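Local coordinates for protein esterase A (Caulobacter crescentus, PDB 5GKV) that probably hydrolyses ester substrates as a serine hydrolase, being a penicillin-binding protein homologue of the beta-lactamase family, at residues A[105-111]-A[180-185]. Coordinates in Å, arbitrary orientation, origin at the centre of the assembly. Residues are numbered along the deposited sequence.
Sequences VADVWPE and EIFRRV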
loop_
_atom_site.group_PDB
_atom_site.type_symbol
_atom_site.label_atom_id
_atom_site.label_comp_id
_atom_site.label_asym_id
_atom_site.label_seq_id
_atom_site.Cartn_x
_atom_site.Cartn_y
_atom_site.Cartn_z
ATOM N N VAL A 105 2.671 -17.044 13.779
ATOM C CA VAL A 105 1.450 -17.041 12.976
ATOM C C VAL A 105 0.604 -18.259 13.312
ATOM O O VAL A 105 -0.622 -18.171 13.445
ATOM C CB VAL A 105 1.789 -16.992 11.474
ATOM C CG1 VAL A 105 0.515 -17.113 10.639
ATOM C CG2 VAL A 105 2.507 -15.681 11.131
ATOM N N ALA A 106 1.254 -19.413 13.477
ATOM C CA ALA A 106 0.529 -20.645 13.756
ATOM C C ALA A 106 -0.283 -20.557 15.037
ATOM O O ALA A 106 -1.266 -21.293 15.184
ATOM C CB ALA A 106 1.518 -21.818 13.816
ATOM N N ASP A 107 0.097 -19.671 15.963
ATOM C CA ASP A 107 -0.658 -19.539 17.204
ATOM C C ASP A 107 -2.087 -19.075 16.953
ATOM O O ASP A 107 -3.011 -19.509 17.650
ATOM C CB ASP A 107 0.048 -18.591 18.167
ATOM C CG ASP A 107 -0.412 -18.796 19.598
ATOM O OD1 ASP A 107 -0.733 -17.790 20.265
ATOM O OD2 ASP A 107 -0.481 -19.969 20.038
ATOM N N VAL A 108 -2.304 -18.201 15.962
ATOM C CA VAL A 108 -3.663 -17.755 15.656
ATOM C C VAL A 108 -4.232 -18.429 14.414
ATOM O O VAL A 108 -5.441 -18.308 14.156
ATOM C CB VAL A 108 -3.734 -16.219 15.504
ATOM C CG1 VAL A 108 -3.116 -15.536 16.723
ATOM C CG2 VAL A 108 -3.043 -15.788 14.234
ATOM N N TRP A 109 -3.408 -19.154 13.657
ATOM C CA TRP A 109 -3.802 -19.763 12.387
ATOM C C TRP A 109 -3.148 -21.138 12.359
ATOM O O TRP A 109 -2.115 -21.346 11.704
ATOM C CB TRP A 109 -3.365 -18.873 11.217
ATOM C CG TRP A 109 -3.618 -19.348 9.821
ATOM C CD1 TRP A 109 -4.253 -20.487 9.417
ATOM C CD2 TRP A 109 -3.211 -18.670 8.625
ATOM N NE1 TRP A 109 -4.276 -20.554 8.043
ATOM C CE2 TRP A 109 -3.638 -19.451 7.533
ATOM C CE3 TRP A 109 -2.540 -17.472 8.378
ATOM C CZ2 TRP A 109 -3.415 -19.069 6.209
ATOM C CZ3 TRP A 109 -2.303 -17.092 7.047
ATOM C CH2 TRP A 109 -2.736 -17.892 5.988
ATOM N N PRO A 110 -3.706 -22.101 13.106
ATOM C CA PRO A 110 -2.988 -23.370 13.335
ATOM C C PRO A 110 -2.596 -24.088 12.063
ATOM O O PRO A 110 -1.527 -24.716 12.021
ATOM C CB PRO A 110 -3.991 -24.192 14.155
ATOM C CG PRO A 110 -4.838 -23.162 14.844
ATOM C CD PRO A 110 -4.981 -22.042 13.849
ATOM N N GLU A 111 -3.415 -23.983 11.013
ATOM C CA GLU A 111 -3.105 -24.633 9.745
ATOM C C GLU A 111 -1.824 -24.100 9.113
ATOM O O GLU A 111 -1.208 -24.804 8.302
ATOM C CB GLU A 111 -4.279 -24.465 8.789
ATOM C CG GLU A 111 -5.573 -25.124 9.293
ATOM C CD GLU A 111 -6.452 -24.205 10.141
ATOM O OE1 GLU A 111 -5.943 -23.253 10.776
ATOM O OE2 GLU A 111 -7.675 -24.455 10.182
ATOM N N GLU A 180 -5.687 -12.765 6.831
ATOM C CA GLU A 180 -6.199 -13.928 7.544
ATOM C C GLU A 180 -5.779 -13.889 9.006
ATOM O O GLU A 180 -6.559 -14.267 9.884
ATOM C CB GLU A 180 -5.728 -15.215 6.847
ATOM C CG GLU A 180 -6.210 -16.514 7.480
ATOM C CD GLU A 180 -7.712 -16.721 7.399
ATOM O OE1 GLU A 180 -8.422 -15.868 6.823
ATOM O OE2 GLU A 180 -8.185 -17.750 7.935
ATOM N N ILE A 181 -4.561 -13.421 9.285
ATOM C CA ILE A 181 -4.166 -13.151 10.666
ATOM C C ILE A 181 -5.152 -12.180 11.302
ATOM O O ILE A 181 -5.682 -12.420 12.400
ATOM C CB ILE A 181 -2.728 -12.605 10.715
ATOM C CG1 ILE A 181 -1.712 -13.668 10.251
ATOM C CG2 ILE A 181 -2.386 -12.108 12.126
ATOM C CD1 ILE A 181 -0.329 -13.085 10.034
ATOM N N PHE A 182 -5.445 -11.081 10.594
ATOM C CA PHE A 182 -6.402 -10.094 11.100
ATOM C C PHE A 182 -7.768 -10.721 11.371
ATOM O O PHE A 182 -8.350 -10.534 12.448
ATOM C CB PHE A 182 -6.553 -8.938 10.104
ATOM C CG PHE A 182 -7.440 -7.839 10.616
ATOM C CD1 PHE A 182 -8.803 -7.870 10.396
ATOM C CD2 PHE A 182 -6.902 -6.791 11.337
ATOM C CE1 PHE A 182 -9.615 -6.863 10.897
ATOM C CE2 PHE A 182 -7.704 -5.792 11.843
ATOM C CZ PHE A 182 -9.060 -5.833 11.621
ATOM N N ARG A 183 -8.313 -11.435 10.380
ATOM C CA ARG A 183 -9.653 -12.012 10.492
ATOM C C ARG A 183 -9.753 -12.959 11.688
ATOM O O ARG A 183 -10.712 -12.898 12.469
ATOM C CB ARG A 183 -10.009 -12.737 9.186
ATOM C CG ARG A 183 -11.481 -13.088 9.008
ATOM C CD ARG A 183 -11.720 -13.948 7.742
ATOM N NE ARG A 183 -11.085 -15.265 7.840
ATOM C CZ ARG A 183 -11.398 -16.190 8.752
ATOM N NH1 ARG A 183 -12.346 -15.951 9.657
ATOM N NH2 ARG A 183 -10.753 -17.356 8.769
ATOM N N ARG A 184 -8.761 -13.830 11.857
ATOM C CA ARG A 184 -8.803 -14.783 12.962
ATOM C C ARG A 184 -8.687 -14.104 14.319
ATOM O O ARG A 184 -9.233 -14.612 15.308
ATOM C CB ARG A 184 -7.698 -15.814 12.795
ATOM C CG ARG A 184 -7.815 -16.535 11.480
ATOM C CD ARG A 184 -7.593 -17.987 11.610
ATOM N NE ARG A 184 -7.681 -18.633 10.308
ATOM C CZ ARG A 184 -7.622 -19.946 10.135
ATOM N NH1 ARG A 184 -7.483 -20.733 11.196
ATOM N NH2 ARG A 184 -7.693 -20.467 8.909
ATOM N N VAL A 185 -7.998 -12.970 14.400
ATOM C CA VAL A 185 -7.845 -12.296 15.687
ATOM C C VAL A 185 -8.995 -11.332 15.949
ATOM O O VAL A 185 -9.653 -11.390 16.994
ATOM C CB VAL A 185 -6.479 -11.580 15.763
ATOM C CG1 VAL A 185 -6.428 -10.674 16.988
ATOM C CG2 VAL A 185 -5.363 -12.605 15.824
HETATM O O HOH W 1 -8.165 -20.231 14.326
#
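Val108 is the bump of segment 105-111: its CA-to-CB bond points toward helix 173-186, and it enters the groove between two residues one turn apart, with CG2 4.3 Å from Ile181 CG2 and CG1 3.8 Å from Val185 CG2. The nearest CA atoms, of Val108 and Arg184, are 6.5 Å apart. Ile181 pushes back, its CD1 lying 4.0 Å from Val105 CG2, while its CG1 meets the Trp109 ring at the edge (4.3 Å to CE3). The indole offers a flat wall for Glu180: CG sits 3.7 Å from the centroid of the Trp109 six-membered ring, 4° off the normal, a CH-pi contact. Over the same face lies Arg184 NE, with NH2 3.5 Å from Trp109 CD1. The ring also touches Cys151 and Ala155 of helix 147-156, so the contact joins three parts of the helical region of this beta-lactamase-type fold. The charged groups join up: the buried Glu180 accepts with OE2 from Arg184 NE (2.6 Å) and Arg183 NH2 (2.7 Å), and Arg184 NH1 bridges to Glu111 OE1 (3.0 Å). Apolar packing thus passes into a salt-bridge network in which Arg184, held by two carboxylates, ties the 3-10 segment at Glu111 to helix 173-186 by charge as well as shape.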